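Local coordinates for hypothetical protein Atu2684 (Agrobacterium tumefaciens, PDB 2AXO) that is of unknown function but belongs to the DUF1223 family of the thioredoxin clan and carries a CxxC disulfide, consistent with a thioredoxin-like fold, at residues L48-G53 / S77-Y82; N121-V126 / E144-N149; A177-E182 / Y199-Y204. One frame throughout, in Å; residues are numbered along the deposited sequence.

How the contacts relate
Along the chain the three contacts follow one another without interleaving. Contact 1 pairs the neighbouring parallel strands 45-50 and 74-79 of a mixed four-stranded sheet. Contact 2 includes the start of strand 124-127, at the other edge of that sheet, with the turn before it, and ends in the loop after helix 131-143; its centre is about 22 Å from that of contact 1. Contact 3 belongs to the hairpin of strands 172-186 and 196-212, in an antiparallel sheet that meets the first at strand 74-79. Its centre lies about 12 Å from that of contact 1, and probable backbone hydrogen bonds between Ser77 and both His201 and Val203 join the mixed sheet, probably the thioredoxin-like one, to the hairpin.

Contact 1 of 3, residues L48-G53 / S77-Y82; sequences LFTSQG and SYHVDY
A beta-alpha-beta unit brings Leu48, Phe49 and Thr50 alongside Ser77, Tyr78 and His79: strand 45-50, helix 58-70 and strand 74-79 follow in order, and the two strands pair in parallel. The axes of segments 48-50 and 77-79 approach to 4.7 Å with 28° between directions. Three backbone bonds fix the register. Tyr78 N donates to Leu48 O at 2.7 Å, almost straight; Thr50 N reaches Tyr78 O from above the carbonyl plane; Val80 N closes the pairing on Thr50 O at 2.9 Å.

On the face that carries Phe49 and Tyr78, CG anti to the carbonyl carbon in both (chi1 near -65°) sends the two rings out side by side. Their planes are within 14° of parallel but slid apart, centroids 5.0 Å distant. The touch therefore falls largely at Tyr78 CB, 3.6 Å from Phe49 CD2, while Tyr78 CD1 sits over the rim of one Phe49 face. Val80 CG1 packs near the plane at the edge of the Phe49 ring, and helix 95-107 adds Gln101 against Phe49 and Asn97 against Tyr78.

Thr50 CG2 works on the other face, above the centre of the His79 ring, 4.2 Å from its centroid in a CH-pi contact, and it also meets Ser77 OG at 3.3 Å. Thr50 OG1, anti to its own N, is hydrogen-bonded to Asp61 of helix 58-70.

Past the strand, Ser51 OG accepts from Gly53 N in an ST turn, and water 1 joins Ser51 OG to Val80 O, to which it donates at 2.6 Å. Cys54 follows directly and is disulfide-bonded to Cys57. A first strand leading through a CxxC disulfide into a helix, then a parallel second strand, is consistent with the beta-alpha-beta start of a thioredoxin-like fold.

Contact 2 of 3, residues N121-V126 / E144-N149; sequences NGRDHV and EGQGLN
Gln146 lies against Arg123 just beyond the end of helix 131-143. That end is closed by a Schellman motif with Gly145, of positive phi, as its C-prime residue: Gly145 N donates to Lys142 O, and Gln146 N donates to Phe141 O. The turn presents Gln146 CB to the guanidinium of Arg123, 3.6 Å above the plane and over its centre. CB is 3.7 Å from Arg123 CZ. The Gln146 amide is stacked on the guanidinium with the planes 14° apart, its NE2 4.0 Å from Arg123 NH1. Arg123 reaches Gln146 with an extended chain, NE anti to CB at chi3 179°, and both side chains also touch Phe141 of the helix.

The backbone of Gln146 supplies the polar part. Its O takes a weak hydrogen bond from Arg123 NE at 3.2 Å, bent to 121° at the hydrogen. Water 2, in the guanidinium plane, gives a second route, accepting from Arg123 NE at 2.7 Å and probably donating to Gln146 O. Gly147 O accepts a hydrogen bond from water 3 at 2.6 Å; that water accepts from Arg123 NH2. The segment 121-126 follows strand 117-120 and returns as strand 124-127, with a classic beta bulge in which Arg123 and Asp124 both face Leu120. Leu148, centre of an inverse gamma turn, brings CD2 near the side chain of Asn121 and also touches Ala253 of strand 247-257.

Contact 3 of 3, residues A177-E182 / Y199-Y204; sequences AYFTRE and YWHSVY
Tyr178 O accepts from Tyr204 N at 2.9 Å, and Thr180 N donates to Ser202 O at 3.2 Å from above the carbonyl plane. These bonds flank the non-hydrogen-bonded pair Phe179 and Val203. The return bond, Ser202 N to Thr180 O, is weak; Ser202 N is satisfied chiefly by water 4, which accepts from it at 3.0 Å, accepts also from Thr180 OG1 and donates to Tyr199 O. Both strands turn a corner, at Arg181 and at His201, where His201 N donates to Arg181 O with 165° at the hydrogen.

The His201 imidazole has both nitrogens engaged. NE2 accepts from Arg181 NH1 at 3.0 Å, with NH1 17° out of the ring plane; ND1 is hydrogen-bonded to Gly75 O. The ring stacks face to face on Phe179, centroids 4.2 Å apart and planes at 22°. Arg181 also turns a guanidinium face to Trp200 CZ3, while Glu182 CB sits over the six-membered ring of Trp200. Tyr178 CB covers a face of the Tyr204 ring.

Antiparallel pairing of consecutive strands 172-186 and 196-212, their corners bridged by the His201-Arg181 backbone bond, is that of a bent beta hairpin.

Contact 1 of 3, residues L48-G53 / S77-Y82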
# COMPACT_ATOMS: atom_id res chain seq x y z
N LEU A 48 13.33 -5.49 -6.51
CA LEU A 48 13.27 -4.14 -5.97
C LEU A 48 11.92 -3.48 -6.18
O LEU A 48 11.40 -3.44 -7.30
CB LEU A 48 14.35 -3.28 -6.64
CG LEU A 48 14.33 -1.78 -6.37
CD1 LEU A 48 14.80 -1.50 -4.95
CD2 LEU A 48 15.23 -1.08 -7.38
N PHE A 49 11.35 -2.96 -5.10
CA PHE A 49 10.09 -2.24 -5.18
C PHE A 49 10.50 -0.78 -5.10
O PHE A 49 11.14 -0.35 -4.14
CB PHE A 49 9.16 -2.66 -4.04
CG PHE A 49 8.72 -4.09 -4.16
CD1 PHE A 49 9.53 -5.12 -3.69
CD2 PHE A 49 7.56 -4.42 -4.86
CE1 PHE A 49 9.20 -6.46 -3.92
CE2 PHE A 49 7.22 -5.75 -5.10
CZ PHE A 49 8.04 -6.77 -4.63
N THR A 50 10.13 -0.03 -6.13
CA THR A 50 10.53 1.36 -6.26
C THR A 50 9.44 2.16 -6.96
O THR A 50 8.34 1.67 -7.17
CB THR A 50 11.83 1.42 -7.09
OG1 THR A 50 12.25 2.78 -7.26
CG2 THR A 50 11.61 0.77 -8.46
N SER A 51 9.75 3.40 -7.31
CA SER A 51 8.82 4.27 -8.01
C SER A 51 9.52 5.56 -8.41
O SER A 51 10.42 6.02 -7.71
CB SER A 51 7.60 4.61 -7.14
OG SER A 51 6.76 5.54 -7.81
N GLN A 52 9.13 6.14 -9.53
CA GLN A 52 9.77 7.37 -9.94
C GLN A 52 9.29 8.50 -9.03
O GLN A 52 9.94 9.54 -8.93
CB GLN A 52 9.46 7.69 -11.40
CG GLN A 52 8.16 8.41 -11.65
CD GLN A 52 8.18 9.19 -12.95
OE1 GLN A 52 8.82 10.24 -13.06
NE2 GLN A 52 7.49 8.67 -13.96
N GLY A 53 8.17 8.29 -8.35
CA GLY A 53 7.64 9.30 -7.44
C GLY A 53 8.29 9.26 -6.07
O GLY A 53 8.03 10.12 -5.22
N SER A 77 12.59 -5.09 -11.21
CA SER A 77 12.13 -3.84 -10.63
C SER A 77 10.60 -3.79 -10.70
O SER A 77 10.02 -3.90 -11.78
CB SER A 77 12.72 -2.65 -11.39
OG SER A 77 12.22 -1.44 -10.86
N TYR A 78 9.96 -3.64 -9.54
CA TYR A 78 8.51 -3.55 -9.47
C TYR A 78 8.09 -2.14 -9.06
O TYR A 78 8.23 -1.78 -7.89
CB TYR A 78 7.93 -4.52 -8.44
CG TYR A 78 8.14 -5.98 -8.74
CD1 TYR A 78 9.33 -6.62 -8.38
CD2 TYR A 78 7.14 -6.74 -9.35
CE1 TYR A 78 9.51 -7.98 -8.63
CE2 TYR A 78 7.32 -8.10 -9.60
CZ TYR A 78 8.50 -8.71 -9.24
OH TYR A 78 8.69 -10.05 -9.49
N HIS A 79 7.58 -1.36 -9.99
CA HIS A 79 7.15 -0.01 -9.67
C HIS A 79 5.81 -0.06 -8.93
O HIS A 79 4.83 -0.58 -9.45
CB HIS A 79 7.02 0.84 -10.93
CG HIS A 79 8.33 1.24 -11.53
ND1 HIS A 79 9.20 0.33 -12.09
CD2 HIS A 79 8.93 2.45 -11.64
CE1 HIS A 79 10.28 0.97 -12.53
NE2 HIS A 79 10.13 2.25 -12.27
N VAL A 80 5.79 0.49 -7.72
CA VAL A 80 4.58 0.51 -6.90
C VAL A 80 3.70 1.71 -7.26
O VAL A 80 4.18 2.71 -7.79
CB VAL A 80 4.93 0.55 -5.39
CG1 VAL A 80 5.66 -0.72 -5.01
CG2 VAL A 80 5.79 1.78 -5.08
N ASP A 81 2.41 1.62 -6.96
CA ASP A 81 1.50 2.70 -7.31
C ASP A 81 1.22 3.71 -6.20
O ASP A 81 0.59 4.73 -6.45
CB ASP A 81 0.17 2.13 -7.81
CG ASP A 81 -0.62 1.42 -6.73
OD1 ASP A 81 -0.08 1.23 -5.61
OD2 ASP A 81 -1.78 1.05 -6.99
N TYR A 82 1.71 3.45 -4.99
CA TYR A 82 1.41 4.38 -3.91
C TYR A 82 2.22 5.67 -3.85
O TYR A 82 2.26 6.34 -2.81
CB TYR A 82 1.44 3.65 -2.57
CG TYR A 82 2.68 2.86 -2.24
CD1 TYR A 82 3.86 3.50 -1.86
CD2 TYR A 82 2.64 1.47 -2.20
CE1 TYR A 82 4.97 2.77 -1.43
CE2 TYR A 82 3.74 0.73 -1.77
CZ TYR A 82 4.89 1.38 -1.39
OH TYR A 82 5.96 0.65 -0.91
O HOH W 1 3.79 5.30 -7.77

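Contact 2 of 3, residues N121-V126 / E144-N149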
# COMPACT_ATOMS: atom_id res chain seq x y z
N ASN A 121 15.78 -13.50 -2.74
CA ASN A 121 15.39 -14.91 -2.84
C ASN A 121 14.00 -15.13 -2.26
O ASN A 121 13.67 -16.24 -1.84
CB ASN A 121 16.38 -15.82 -2.11
CG ASN A 121 17.73 -15.93 -2.80
OD1 ASN A 121 18.61 -16.68 -2.34
ND2 ASN A 121 17.91 -15.20 -3.89
N GLY A 122 13.19 -14.08 -2.22
CA GLY A 122 11.85 -14.19 -1.67
C GLY A 122 11.85 -14.55 -0.19
O GLY A 122 10.79 -14.85 0.36
N ARG A 123 13.03 -14.48 0.44
CA ARG A 123 13.22 -14.84 1.85
C ARG A 123 13.39 -13.72 2.87
O ARG A 123 13.07 -13.91 4.04
CB ARG A 123 14.46 -15.75 1.99
CG ARG A 123 14.35 -17.12 1.34
CD ARG A 123 15.69 -17.87 1.45
NE ARG A 123 15.64 -19.20 0.85
CZ ARG A 123 15.15 -20.28 1.44
NH1 ARG A 123 14.67 -20.20 2.67
NH2 ARG A 123 15.13 -21.45 0.80
N ASP A 124 13.90 -12.56 2.45
CA ASP A 124 14.12 -11.46 3.38
C ASP A 124 14.14 -10.12 2.66
O ASP A 124 14.18 -10.07 1.42
CB ASP A 124 15.45 -11.67 4.11
CG ASP A 124 15.56 -10.86 5.39
OD1 ASP A 124 16.67 -10.82 5.97
OD2 ASP A 124 14.56 -10.26 5.82
N HIS A 125 14.13 -9.03 3.42
CA HIS A 125 14.15 -7.69 2.84
C HIS A 125 15.34 -6.88 3.33
O HIS A 125 15.89 -7.14 4.40
CB HIS A 125 12.85 -6.96 3.18
CG HIS A 125 12.81 -6.43 4.58
ND1 HIS A 125 13.02 -5.09 4.87
CD2 HIS A 125 12.64 -7.05 5.77
CE1 HIS A 125 12.97 -4.92 6.18
NE2 HIS A 125 12.75 -6.09 6.75
N VAL A 126 15.74 -5.90 2.53
CA VAL A 126 16.86 -5.03 2.85
C VAL A 126 16.69 -3.71 2.10
O VAL A 126 15.97 -3.65 1.10
CB VAL A 126 18.21 -5.65 2.42
CG1 VAL A 126 18.52 -6.89 3.24
CG2 VAL A 126 18.16 -5.99 0.94
N GLU A 144 24.12 -21.63 3.35
CA GLU A 144 23.18 -22.41 4.14
C GLU A 144 22.32 -23.31 3.25
O GLU A 144 21.40 -23.96 3.72
CB GLU A 144 22.29 -21.49 4.97
CG GLU A 144 22.96 -20.91 6.21
CD GLU A 144 23.44 -21.99 7.16
OE1 GLU A 144 22.74 -23.01 7.29
OE2 GLU A 144 24.50 -21.81 7.79
N GLY A 145 22.65 -23.35 1.96
CA GLY A 145 21.89 -24.17 1.04
C GLY A 145 20.50 -23.60 0.81
O GLY A 145 19.56 -24.33 0.49
N GLN A 146 20.37 -22.28 1.00
CA GLN A 146 19.10 -21.60 0.81
C GLN A 146 19.19 -20.70 -0.42
O GLN A 146 18.50 -19.68 -0.52
CB GLN A 146 18.75 -20.76 2.04
CG GLN A 146 18.84 -21.53 3.35
CD GLN A 146 18.19 -20.80 4.51
OE1 GLN A 146 18.40 -19.60 4.70
NE2 GLN A 146 17.41 -21.52 5.30
N GLY A 147 20.06 -21.08 -1.35
CA GLY A 147 20.22 -20.32 -2.57
C GLY A 147 19.33 -20.93 -3.63
O GLY A 147 18.33 -21.58 -3.31
N LEU A 148 19.68 -20.74 -4.89
CA LEU A 148 18.90 -21.28 -6.00
C LEU A 148 19.38 -22.71 -6.27
O LEU A 148 20.21 -22.95 -7.15
CB LEU A 148 19.10 -20.39 -7.23
CG LEU A 148 18.79 -18.91 -6.96
CD1 LEU A 148 19.02 -18.09 -8.22
CD2 LEU A 148 17.34 -18.76 -6.50
N ASN A 149 18.83 -23.66 -5.52
CA ASN A 149 19.21 -25.07 -5.62
C ASN A 149 18.58 -25.89 -6.75
O ASN A 149 19.07 -26.97 -7.08
CB ASN A 149 18.91 -25.77 -4.30
CG ASN A 149 19.77 -25.25 -3.17
OD1 ASN A 149 19.43 -25.42 -2.00
ND2 ASN A 149 20.89 -24.63 -3.51
O HOH W 2 16.05 -19.73 -1.81
O HOH W 3 16.56 -22.59 -1.67

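Contact 3 of 3, residues A177-E182 / Y199-Y204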
# COMPACT_ATOMS: atom_id res chain seq x y z
N ALA A 177 7.68 -13.34 -14.56
CA ALA A 177 7.56 -11.90 -14.42
C ALA A 177 8.07 -11.28 -15.72
O ALA A 177 9.24 -11.45 -16.09
CB ALA A 177 8.39 -11.41 -13.23
N TYR A 178 7.17 -10.59 -16.42
CA TYR A 178 7.51 -9.96 -17.68
C TYR A 178 7.97 -8.53 -17.44
O TYR A 178 7.36 -7.80 -16.65
CB TYR A 178 6.28 -9.96 -18.60
CG TYR A 178 5.76 -11.35 -18.89
CD1 TYR A 178 6.32 -12.13 -19.90
CD2 TYR A 178 4.71 -11.90 -18.14
CE1 TYR A 178 5.85 -13.43 -20.17
CE2 TYR A 178 4.23 -13.19 -18.40
CZ TYR A 178 4.81 -13.94 -19.41
OH TYR A 178 4.34 -15.22 -19.65
N PHE A 179 9.04 -8.12 -18.10
CA PHE A 179 9.55 -6.77 -17.93
C PHE A 179 10.08 -6.18 -19.22
O PHE A 179 10.31 -6.89 -20.21
CB PHE A 179 10.68 -6.75 -16.88
CG PHE A 179 11.83 -7.66 -17.20
CD1 PHE A 179 11.92 -8.91 -16.60
CD2 PHE A 179 12.81 -7.28 -18.13
CE1 PHE A 179 12.96 -9.78 -16.91
CE2 PHE A 179 13.86 -8.14 -18.44
CZ PHE A 179 13.94 -9.40 -17.84
N THR A 180 10.24 -4.86 -19.20
CA THR A 180 10.82 -4.16 -20.32
C THR A 180 12.29 -4.15 -19.93
O THR A 180 12.62 -4.12 -18.74
CB THR A 180 10.29 -2.70 -20.42
OG1 THR A 180 10.50 -2.02 -19.17
CG2 THR A 180 8.80 -2.70 -20.75
N ARG A 181 13.17 -4.23 -20.91
CA ARG A 181 14.60 -4.24 -20.65
C ARG A 181 15.02 -2.90 -20.06
O ARG A 181 15.55 -2.83 -18.95
CB ARG A 181 15.33 -4.53 -21.96
CG ARG A 181 16.82 -4.37 -21.91
CD ARG A 181 17.47 -5.36 -20.96
NE ARG A 181 18.89 -5.45 -21.26
CZ ARG A 181 19.78 -6.06 -20.49
NH1 ARG A 181 19.39 -6.64 -19.36
NH2 ARG A 181 21.05 -6.09 -20.85
N GLU A 182 14.78 -1.83 -20.81
CA GLU A 182 15.11 -0.48 -20.37
C GLU A 182 14.02 0.47 -20.83
O GLU A 182 13.64 0.47 -21.99
CB GLU A 182 16.45 -0.03 -20.94
CG GLU A 182 16.87 1.34 -20.45
CD GLU A 182 16.87 2.39 -21.53
OE1 GLU A 182 17.80 2.36 -22.38
OE2 GLU A 182 15.95 3.24 -21.55
N TYR A 199 14.91 3.28 -16.34
CA TYR A 199 14.64 2.20 -15.41
C TYR A 199 14.87 0.88 -16.13
O TYR A 199 14.60 0.78 -17.32
CB TYR A 199 13.20 2.28 -14.90
CG TYR A 199 12.97 3.45 -13.97
CD1 TYR A 199 13.33 3.37 -12.63
CD2 TYR A 199 12.41 4.64 -14.44
CE1 TYR A 199 13.14 4.45 -11.78
CE2 TYR A 199 12.22 5.72 -13.59
CZ TYR A 199 12.58 5.62 -12.27
OH TYR A 199 12.39 6.69 -11.43
N TRP A 200 15.37 -0.11 -15.40
CA TRP A 200 15.67 -1.41 -16.00
C TRP A 200 14.88 -2.55 -15.37
O TRP A 200 14.62 -2.55 -14.17
CB TRP A 200 17.17 -1.71 -15.88
CG TRP A 200 18.02 -0.79 -16.70
CD1 TRP A 200 18.32 0.52 -16.43
CD2 TRP A 200 18.62 -1.09 -17.96
NE1 TRP A 200 19.07 1.05 -17.46
CE2 TRP A 200 19.27 0.08 -18.41
CE3 TRP A 200 18.69 -2.24 -18.76
CZ2 TRP A 200 19.96 0.14 -19.62
CZ3 TRP A 200 19.37 -2.18 -19.97
CH2 TRP A 200 20.01 -0.99 -20.38
N HIS A 201 14.52 -3.52 -16.21
CA HIS A 201 13.76 -4.70 -15.80
C HIS A 201 12.48 -4.38 -15.03
O HIS A 201 12.14 -5.04 -14.06
CB HIS A 201 14.68 -5.64 -15.00
CG HIS A 201 15.74 -6.30 -15.83
ND1 HIS A 201 16.39 -7.45 -15.45
CD2 HIS A 201 16.24 -5.97 -17.05
CE1 HIS A 201 17.24 -7.81 -16.39
NE2 HIS A 201 17.17 -6.93 -17.37
N SER A 202 11.77 -3.36 -15.51
CA SER A 202 10.50 -2.92 -14.93
C SER A 202 9.40 -3.93 -15.27
O SER A 202 8.99 -4.06 -16.42
CB SER A 202 10.12 -1.54 -15.46
OG SER A 202 11.06 -0.56 -15.07
N VAL A 203 8.94 -4.64 -14.24
CA VAL A 203 7.91 -5.66 -14.40
C VAL A 203 6.53 -5.05 -14.67
O VAL A 203 6.08 -4.17 -13.95
CB VAL A 203 7.84 -6.54 -13.14
CG1 VAL A 203 6.74 -7.58 -13.27
CG2 VAL A 203 9.19 -7.23 -12.93
N TYR A 204 5.86 -5.54 -15.72
CA TYR A 204 4.53 -5.04 -16.06
C TYR A 204 3.46 -6.11 -15.98
O TYR A 204 2.27 -5.82 -16.15
CB TYR A 204 4.52 -4.40 -17.45
CG TYR A 204 4.86 -5.35 -18.57
CD1 TYR A 204 6.17 -5.48 -19.03
CD2 TYR A 204 3.86 -6.10 -19.19
CE1 TYR A 204 6.48 -6.33 -20.09
CE2 TYR A 204 4.16 -6.95 -20.25
CZ TYR A 204 5.46 -7.06 -20.70
OH TYR A 204 5.75 -7.88 -21.76
O HOH W 4 12.45 -1.13 -17.42